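PDB 4JN3: CDA peptide synthetase I from Streptomyces coelicolor, which is a nonribosomal peptide synthetase, represented here by its first condensation domain, a member of the CoA-dependent acyltransferase clan. Local coordinates for residues A[64-69]-A[132-137]; A[227-232]-A[414-419]; A[382-387]-A[394-399]. All coordinates share one frame; numbering follows the deposited sequence.

Contact 1: residues A[64-69]-A[132-137]; sequences CSRFLT and LDRPGL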
loop_
_atom_site.group_PDB
_atom_site.type_symbol
_atom_site.label_atom_id
_atom_site.label_comp_id
_atom_site.label_asym_id
_atom_site.label_seq_id
_atom_site.Cartn_x
_atom_site.Cartn_y
_atom_site.Cartn_z
ATOM N N CYS A 64 6.666 -8.594 15.152
ATOM C CA CYS A 64 7.399 -8.813 16.403
ATOM C C CYS A 64 8.852 -8.401 16.257
ATOM O O CYS A 64 9.712 -8.842 17.026
ATOM C CB CYS A 64 7.352 -10.286 16.806
ATOM S SG CYS A 64 5.738 -10.890 17.270
ATOM N N SER A 65 9.130 -7.562 15.267
ATOM C CA SER A 65 10.505 -7.224 14.936
ATOM C C SER A 65 10.873 -5.792 15.292
ATOM O O SER A 65 10.024 -4.899 15.354
ATOM C CB SER A 65 10.774 -7.475 13.446
ATOM O OG SER A 65 10.649 -8.852 13.126
ATOM N N ARG A 66 12.158 -5.591 15.546
ATOM C CA ARG A 66 12.716 -4.257 15.637
ATOM C C ARG A 66 13.949 -4.224 14.753
ATOM O O ARG A 66 14.389 -5.261 14.263
ATOM C CB ARG A 66 13.063 -3.901 17.080
ATOM C CG ARG A 66 14.071 -4.806 17.745
ATOM C CD ARG A 66 14.339 -4.257 19.134
ATOM N NE ARG A 66 15.366 -4.977 19.871
ATOM C CZ ARG A 66 16.083 -4.432 20.850
ATOM N NH1 ARG A 66 15.890 -3.159 21.183
ATOM N NH2 ARG A 66 16.998 -5.150 21.484
ATOM N N PHE A 67 14.495 -3.034 14.538
ATOM C CA PHE A 67 15.635 -2.882 13.649
ATOM C C PHE A 67 16.768 -2.166 14.362
ATOM O O PHE A 67 16.563 -1.142 15.016
ATOM C CB PHE A 67 15.213 -2.150 12.374
ATOM C CG PHE A 67 14.150 -2.873 11.605
ATOM C CD1 PHE A 67 12.824 -2.801 12.001
ATOM C CD2 PHE A 67 14.477 -3.655 10.507
ATOM C CE1 PHE A 67 11.842 -3.481 11.310
ATOM C CE2 PHE A 67 13.500 -4.336 9.806
ATOM C CZ PHE A 67 12.180 -4.250 10.207
ATOM N N LEU A 68 17.962 -2.733 14.250
ATOM C CA LEU A 68 19.136 -2.205 14.921
ATOM C C LEU A 68 20.253 -2.055 13.903
ATOM O O LEU A 68 20.091 -2.428 12.745
ATOM C CB LEU A 68 19.566 -3.154 16.042
ATOM C CG LEU A 68 18.493 -3.442 17.099
ATOM C CD1 LEU A 68 18.906 -4.587 18.014
ATOM C CD2 LEU A 68 18.174 -2.191 17.906
ATOM N N THR A 69 21.382 -1.504 14.336
ATOM C CA THR A 69 22.548 -1.365 13.469
ATOM C C THR A 69 23.709 -2.182 14.026
ATOM O O THR A 69 23.925 -2.219 15.237
ATOM C CB THR A 69 22.973 0.106 13.335
ATOM O OG1 THR A 69 23.313 0.627 14.625
ATOM C CG2 THR A 69 21.840 0.937 12.751
ATOM N N LEU A 132 12.398 2.810 15.333
ATOM C CA LEU A 132 12.646 1.480 14.780
ATOM C C LEU A 132 13.292 0.489 15.748
ATOM O O LEU A 132 13.261 -0.720 15.506
ATOM C CB LEU A 132 13.484 1.581 13.504
ATOM C CG LEU A 132 12.795 2.280 12.335
ATOM C CD1 LEU A 132 13.632 2.161 11.067
ATOM C CD2 LEU A 132 11.410 1.680 12.131
ATOM N N ASP A 133 13.876 0.990 16.834
ATOM C CA ASP A 133 14.540 0.117 17.805
ATOM C C ASP A 133 13.578 -0.486 18.833
ATOM O O ASP A 133 13.974 -1.304 19.660
ATOM C CB ASP A 133 15.688 0.853 18.514
ATOM C CG ASP A 133 15.211 2.033 19.338
ATOM O OD1 ASP A 133 14.453 2.870 18.807
ATOM O OD2 ASP A 133 15.591 2.122 20.523
ATOM N N ARG A 134 12.313 -0.085 18.783
ATOM C CA ARG A 134 11.313 -0.626 19.696
ATOM C C ARG A 134 10.421 -1.623 18.965
ATOM O O ARG A 134 9.749 -1.261 18.000
ATOM C CB ARG A 134 10.466 0.499 20.291
ATOM C CG ARG A 134 11.283 1.621 20.908
ATOM C CD ARG A 134 12.344 1.065 21.848
ATOM N NE ARG A 134 11.755 0.370 22.990
ATOM C CZ ARG A 134 12.395 -0.533 23.727
ATOM N NH1 ARG A 134 13.647 -0.865 23.439
ATOM N NH2 ARG A 134 11.778 -1.111 24.750
ATOM N N PRO A 135 10.402 -2.884 19.431
ATOM C CA PRO A 135 9.696 -3.965 18.727
ATOM C C PRO A 135 8.182 -3.752 18.658
ATOM O O PRO A 135 7.621 -3.095 19.531
ATOM C CB PRO A 135 10.018 -5.199 19.575
ATOM C CG PRO A 135 10.286 -4.651 20.944
ATOM C CD PRO A 135 10.990 -3.347 20.704
ATOM N N GLY A 136 7.538 -4.302 17.631
ATOM C CA GLY A 136 6.095 -4.185 17.484
ATOM C C GLY A 136 5.701 -2.861 16.856
ATOM O O GLY A 136 5.058 -2.017 17.485
ATOM N N LEU A 137 6.089 -2.687 15.600
ATOM C CA LEU A 137 5.931 -1.415 14.907
ATOM C C LEU A 137 4.550 -1.265 14.275
ATOM O O LEU A 137 4.418 -0.999 13.078
ATOM C CB LEU A 137 7.040 -1.258 13.864
ATOM C CG LEU A 137 8.421 -1.121 14.522
ATOM C CD1 LEU A 137 9.549 -1.488 13.571
ATOM C CD2 LEU A 137 8.597 0.290 15.058
HETATM O O HOH W 1 7.485 -5.062 14.256
#

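Contact 2: residues A[227-232]-A[414-419]; sequences PVSLTG and QVYGGQ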
loop_
_atom_site.group_PDB
_atom_site.type_symbol
_atom_site.label_atom_id
_atom_site.label_comp_id
_atom_site.label_asym_id
_atom_site.label_seq_id
_atom_site.Cartn_x
_atom_site.Cartn_y
_atom_site.Cartn_z
ATOM N N PRO A 227 10.741 13.993 -13.491
ATOM C CA PRO A 227 9.426 13.784 -12.878
ATOM C C PRO A 227 8.622 15.079 -12.896
ATOM O O PRO A 227 9.148 16.131 -12.533
ATOM C CB PRO A 227 9.772 13.395 -11.437
ATOM C CG PRO A 227 11.121 12.767 -11.538
ATOM C CD PRO A 227 11.838 13.533 -12.622
ATOM N N VAL A 228 7.368 15.004 -13.326
ATOM C CA VAL A 228 6.515 16.183 -13.391
ATOM C C VAL A 228 5.237 15.978 -12.587
ATOM O O VAL A 228 4.748 14.857 -12.453
ATOM C CB VAL A 228 6.140 16.531 -14.850
ATOM C CG1 VAL A 228 7.396 16.668 -15.701
ATOM C CG2 VAL A 228 5.217 15.474 -15.429
ATOM N N SER A 229 4.704 17.069 -12.049
ATOM C CA SER A 229 3.472 17.017 -11.274
ATOM C C SER A 229 2.300 17.566 -12.080
ATOM O O SER A 229 2.485 18.392 -12.973
ATOM C CB SER A 229 3.629 17.806 -9.974
ATOM O OG SER A 229 2.380 17.990 -9.336
ATOM N N LEU A 230 1.098 17.095 -11.763
ATOM C CA LEU A 230 -0.124 17.605 -12.374
ATOM C C LEU A 230 -0.231 19.111 -12.164
ATOM O O LEU A 230 -0.913 19.809 -12.916
ATOM C CB LEU A 230 -1.347 16.928 -11.749
ATOM C CG LEU A 230 -2.214 16.001 -12.603
ATOM C CD1 LEU A 230 -1.909 16.179 -14.085
ATOM C CD2 LEU A 230 -2.040 14.548 -12.174
ATOM N N THR A 231 0.450 19.602 -11.133
ATOM C CA THR A 231 0.349 20.999 -10.725
ATOM C C THR A 231 1.285 21.922 -11.502
ATOM O O THR A 231 1.071 23.134 -11.553
ATOM C CB THR A 231 0.655 21.154 -9.226
ATOM O OG1 THR A 231 1.990 20.702 -8.964
ATOM C CG2 THR A 231 -0.322 20.338 -8.397
ATOM N N GLY A 232 2.323 21.350 -12.101
ATOM C CA GLY A 232 3.329 22.137 -12.791
ATOM C C GLY A 232 4.655 22.072 -12.058
ATOM O O GLY A 232 5.722 22.146 -12.667
ATOM N N GLN A 414 3.340 19.745 0.114
ATOM C CA GLN A 414 4.077 20.859 -0.479
ATOM C C GLN A 414 3.640 21.069 -1.924
ATOM O O GLN A 414 4.017 22.052 -2.563
ATOM C CB GLN A 414 5.586 20.603 -0.429
ATOM C CG GLN A 414 6.162 20.532 0.977
ATOM C CD GLN A 414 7.665 20.308 0.993
ATOM O OE1 GLN A 414 8.278 20.012 -0.035
ATOM N NE2 GLN A 414 8.268 20.448 2.169
ATOM N N VAL A 415 2.844 20.136 -2.435
ATOM C CA VAL A 415 2.411 20.175 -3.825
ATOM C C VAL A 415 0.909 20.427 -3.942
ATOM O O VAL A 415 0.467 21.170 -4.818
ATOM C CB VAL A 415 2.783 18.870 -4.565
ATOM C CG1 VAL A 415 2.444 18.979 -6.042
ATOM C CG2 VAL A 415 4.256 18.557 -4.379
ATOM N N TYR A 416 0.127 19.815 -3.056
ATOM C CA TYR A 416 -1.323 19.976 -3.083
ATOM C C TYR A 416 -1.888 20.346 -1.723
ATOM O O TYR A 416 -1.452 19.823 -0.701
ATOM C CB TYR A 416 -2.012 18.668 -3.500
ATOM C CG TYR A 416 -1.482 18.014 -4.750
ATOM C CD1 TYR A 416 -2.102 18.212 -5.978
ATOM C CD2 TYR A 416 -0.377 17.175 -4.700
ATOM C CE1 TYR A 416 -1.621 17.606 -7.124
ATOM C CE2 TYR A 416 0.109 16.565 -5.839
ATOM C CZ TYR A 416 -0.517 16.784 -7.048
ATOM O OH TYR A 416 -0.036 16.176 -8.186
ATOM N N GLY A 417 -2.881 21.227 -1.716
ATOM C CA GLY A 417 -3.746 21.369 -0.563
ATOM C C GLY A 417 -4.874 20.363 -0.710
ATOM O O GLY A 417 -5.059 19.798 -1.789
ATOM N N GLY A 418 -5.628 20.129 0.360
ATOM C CA GLY A 418 -6.715 19.168 0.315
ATOM C C GLY A 418 -7.754 19.519 -0.734
ATOM O O GLY A 418 -8.307 18.644 -1.403
ATOM N N GLN A 419 -8.016 20.810 -0.891
ATOM C CA GLN A 419 -9.000 21.266 -1.868
ATOM C C GLN A 419 -8.532 21.032 -3.306
ATOM O O GLN A 419 -9.345 20.784 -4.197
ATOM C CB GLN A 419 -9.356 22.735 -1.630
ATOM C CG GLN A 419 -10.216 22.948 -0.387
ATOM C CD GLN A 419 -10.076 24.342 0.206
ATOM O OE1 GLN A 419 -8.966 24.857 0.361
ATOM N NE2 GLN A 419 -11.207 24.958 0.544
HETATM O O HOH W 2 0.776 14.327 -10.771
#

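Contact 3: residues A[382-387]-A[394-399]; sequences MRSISS and NIVLTG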
loop_
_atom_site.group_PDB
_atom_site.type_symbol
_atom_site.label_atom_id
_atom_site.label_comp_id
_atom_site.label_asym_id
_atom_site.label_seq_id
_atom_site.Cartn_x
_atom_site.Cartn_y
_atom_site.Cartn_z
HETATM N N MSE A 382 -12.187 -3.741 3.670
HETATM C CA MSE A 382 -10.936 -2.995 3.832
HETATM C C MSE A 382 -10.911 -1.704 3.033
HETATM O O MSE A 382 -11.362 -1.649 1.886
HETATM C CB MSE A 382 -9.731 -3.861 3.463
HETATM C CG MSE A 382 -8.355 -3.188 3.644
HETATM SE SE MSE A 382 -6.952 -4.463 3.143
HETATM C CE MSE A 382 -5.668 -3.236 2.341
ATOM N N ARG A 383 -10.382 -0.659 3.657
ATOM C CA ARG A 383 -10.142 0.592 2.964
ATOM C C ARG A 383 -8.820 1.198 3.408
ATOM O O ARG A 383 -8.425 1.093 4.573
ATOM C CB ARG A 383 -11.291 1.572 3.189
ATOM C CG ARG A 383 -11.579 1.872 4.636
ATOM C CD ARG A 383 -12.800 2.762 4.753
ATOM N NE ARG A 383 -12.535 4.102 4.247
ATOM C CZ ARG A 383 -12.434 5.179 5.019
ATOM N NH1 ARG A 383 -12.588 5.070 6.332
ATOM N NH2 ARG A 383 -12.186 6.362 4.474
ATOM N N SER A 384 -8.137 1.825 2.462
ATOM C CA SER A 384 -6.856 2.456 2.729
ATOM C C SER A 384 -7.044 3.720 3.560
ATOM O O SER A 384 -8.027 4.440 3.397
ATOM C CB SER A 384 -6.172 2.793 1.398
ATOM O OG SER A 384 -4.883 3.342 1.601
ATOM N N ILE A 385 -6.098 3.987 4.456
ATOM C CA ILE A 385 -6.087 5.238 5.205
ATOM C C ILE A 385 -4.938 6.123 4.719
ATOM O O ILE A 385 -5.112 7.322 4.503
ATOM C CB ILE A 385 -5.991 4.987 6.719
ATOM C CG1 ILE A 385 -7.311 4.403 7.229
ATOM C CG2 ILE A 385 -5.680 6.277 7.462
ATOM C CD1 ILE A 385 -8.508 5.302 6.978
ATOM N N SER A 386 -3.772 5.514 4.536
ATOM C CA SER A 386 -2.631 6.169 3.905
ATOM C C SER A 386 -1.661 5.093 3.433
ATOM O O SER A 386 -1.206 4.275 4.229
ATOM C CB SER A 386 -1.938 7.115 4.886
ATOM O OG SER A 386 -0.799 7.698 4.286
ATOM N N SER A 387 -1.341 5.087 2.144
ATOM C CA SER A 387 -0.580 3.980 1.569
ATOM C C SER A 387 0.926 4.171 1.676
ATOM O O SER A 387 1.690 3.225 1.492
ATOM C CB SER A 387 -0.972 3.756 0.101
ATOM O OG SER A 387 -0.454 4.786 -0.729
ATOM N N ASN A 394 -0.140 9.890 -4.975
ATOM C CA ASN A 394 -0.559 8.497 -5.096
ATOM C C ASN A 394 -2.048 8.447 -5.407
ATOM O O ASN A 394 -2.844 9.131 -4.764
ATOM C CB ASN A 394 -0.330 7.715 -3.798
ATOM C CG ASN A 394 1.112 7.727 -3.338
ATOM O OD1 ASN A 394 2.042 7.759 -4.146
ATOM N ND2 ASN A 394 1.304 7.691 -2.023
ATOM N N ILE A 395 -2.432 7.625 -6.376
ATOM C CA ILE A 395 -3.843 7.382 -6.641
ATOM C C ILE A 395 -4.135 5.942 -6.253
ATOM O O ILE A 395 -3.609 5.015 -6.864
ATOM C CB ILE A 395 -4.192 7.615 -8.118
ATOM C CG1 ILE A 395 -3.909 9.073 -8.500
ATOM C CG2 ILE A 395 -5.652 7.238 -8.385
ATOM C CD1 ILE A 395 -4.121 9.378 -9.978
ATOM N N VAL A 396 -4.948 5.767 -5.215
ATOM C CA VAL A 396 -5.167 4.453 -4.620
ATOM C C VAL A 396 -6.618 4.042 -4.796
ATOM O O VAL A 396 -7.531 4.797 -4.452
ATOM C CB VAL A 396 -4.825 4.459 -3.113
ATOM C CG1 VAL A 396 -5.092 3.083 -2.481
ATOM C CG2 VAL A 396 -3.380 4.896 -2.894
ATOM N N LEU A 397 -6.838 2.852 -5.345
ATOM C CA LEU A 397 -8.194 2.337 -5.487
ATOM C C LEU A 397 -8.370 1.050 -4.703
ATOM O O LEU A 397 -7.495 0.183 -4.708
ATOM C CB LEU A 397 -8.543 2.085 -6.960
ATOM C CG LEU A 397 -8.924 3.296 -7.812
ATOM C CD1 LEU A 397 -7.717 4.179 -8.071
ATOM C CD2 LEU A 397 -9.534 2.831 -9.127
ATOM N N THR A 398 -9.500 0.935 -4.015
ATOM C CA THR A 398 -9.896 -0.331 -3.414
ATOM C C THR A 398 -11.328 -0.651 -3.828
ATOM O O THR A 398 -12.145 0.250 -4.034
ATOM C CB THR A 398 -9.761 -0.328 -1.879
ATOM O OG1 THR A 398 -10.743 0.542 -1.306
ATOM C CG2 THR A 398 -8.378 0.145 -1.481
ATOM N N GLY A 399 -11.619 -1.939 -3.959
ATOM C CA GLY A 399 -12.924 -2.381 -4.417
ATOM C C GLY A 399 -12.846 -2.988 -5.803
ATOM O O GLY A 399 -11.761 -3.300 -6.292
HETATM O O HOH W 3 -13.118 -0.626 -0.837
HETATM O O HOH W 4 -9.799 2.511 0.227
#

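Contact 1: residues A[64-69]-A[132-137]
Arg66 and Phe67 of strand 65-69 dock on the loop from Leu132 to Leu137 in a mixed contact of backbone bonds, one arginine side chain bonded to a loop carbonyl, and apolar packing. The loop leads into strand 138-146, part of the six-stranded sheet. Phe67 N gives a nearly straight bond of 2.8 Å to Leu132 O. Arg66 grips the next carbonyl: its NH1 donates to Asp133 O over 3.1 Å. This bond is straight too, and it lies in both the carbonyl plane and the guanidinium plane. CG of Arg66 sits between the backbone N and the carbonyl carbon (chi1 60°), and from there the chain runs extended to NE. It therefore lies alongside Pro135, with the two CD atoms 3.8 Å apart. Leu68 CD1 rests above one face of the guanidinium, toward its rim.

Strand 65-69 pairs with strand 75-79 in a two-stranded antiparallel hairpin. Arg66 and Leu68 make their backbone bonds to Ala78 and Tyr76, while the intervening Phe67 N is turned to the loop. The loop thus borders this strand without becoming a strand itself.

Near the start of the strand, Ser65 O collects several donors. Gly136 N reaches it in a weak bond of 3.4 Å, and Pro135 CA adds a CA-H...O contact. Water 1 donates to Ser65 O at 2.8 Å and accepts from Leu137 N, which joins the two backbones indirectly. Leu137 CD1 meets the Phe67 ring at its edge, 3.8 Å from CE1. Phe67 also touches Gln16 of helix 14-25 and Ile159. Arg134 NH1 lies 3.9 Å from Arg66 NH1, with the guanidinium planes almost perpendicular. The carboxylate of Asp133, near Arg66 but not in contact, may offset part of the repulsion.

Contact 2: residues A[227-232]-A[414-419]
Thr231 and Ser229 meet Val415 and Tyr416 directly. Thr231 CG2 comes against the Tyr416 ring at an oblique angle, 3.3 Å from CE1, which is tight packing. Val415 CG1 touches both hydroxyl oxygens, at 3.4 Å from Ser229 OG and 3.4 Å from Thr231 OG1. Tyr416 OH ends beside Ser229 OG, at 3.2 Å.

A turn sets these groups in place. Residues 229-232 form a type I beta turn. With OG turned opposite the backbone N (chi1 168°), Ser229 accepts a nearly straight bond of 3.1 Å from Thr231 N to OG, an ST turn. Thr231 OG1 also donates to Ser229 OG, at 2.8 Å. Water 2 accepts from Leu230 N and donates to Tyr416 OH, so it ties the backbone of the turn to the tyrosine hydroxyl.

Further out, Asp392 OD1 is hydrogen-bonded to both Ser229 OG and Tyr416 OH. Leu421 and Leu424 of helix 418-437 pack on Tyr416, and Gly417 is the N-cap of that helix.

Direct packing and shared polar partners therefore join the loop after helix 208-220 to the residues just ahead of helix 418-437. One carboxylate oxygen serves two hydroxyls, so both have polar partners in a largely buried setting.

Contact 3: residues A[382-387]-A[394-399]
Thr398 faces Met382 and Ser384 through two waters, although the strands that carry them run almost exactly antiparallel. Their axes are 7.3 Å apart at an angle of 174°, yet the usual ladder of direct backbone bonds is missing. Water 4 accepts from Ser384 N at 2.9 Å and is bonded to Thr398 OG1 at 2.7 Å. Water 3 is also bonded to Thr398 OG1, and it donates weakly to Met382 O. One hydroxyl thus holds both bridges. Met382 is a selenomethionine in this model.

The strands belong to different sheets. Strand 379-384 lies beside strand 33-40 in the six-stranded sheet. Strand 393-398 is in the four-stranded sheet, between 404-411 and 363-366. Condensation domains are built as two such halves around a cleft. Strand 379-384, which the chain adds to the first half's sheet between strands of the second half, probably belongs to the crossover often called the latch. The strand bends after Ser384, where a classic beta bulge puts Ile385 and Ser386 together opposite Gly35 of strand 33-40.

Away from the waters, Val396 fills the middle of the contact. Its two methyls fork over different serines. CG1, anti to the backbone N (chi1 179°), reaches Ser384 CB at 4.0 Å. CG2 points to Ser387 and lies 3.6 Å from its OG.

The last meeting is between polar groups that do not bond each other. Ser387 OG and Asn394 ND2 come within 3.6 Å. Each is instead hydrogen-bonded to OE1 of Glu410, from the neighbouring strand 404-411. This shared carboxylate oxygen holds the two groups beside each other.

Contact 1 comes first along the chain and closes before the other two begin. Contact 3 lies within the span that contact 2 brings together. The centres of contacts 1 and 2 are about 34 Å apart, those of 1 and 3 about 26 Å, and those of 2 and 3 about 19 Å. None of the contacts touch. The loop of contact 1 leads into the six-stranded sheet, which also holds strand 379-384. In contact 2, segment 414-419 follows strand 404-411 and runs into helix 418-437, and segment 227-232 precedes strand 242-248. Both strands belong to the four-stranded sheet. Contacts 1 and 2 thus sit in opposite halves, and contact 3 joins the two sheets between them.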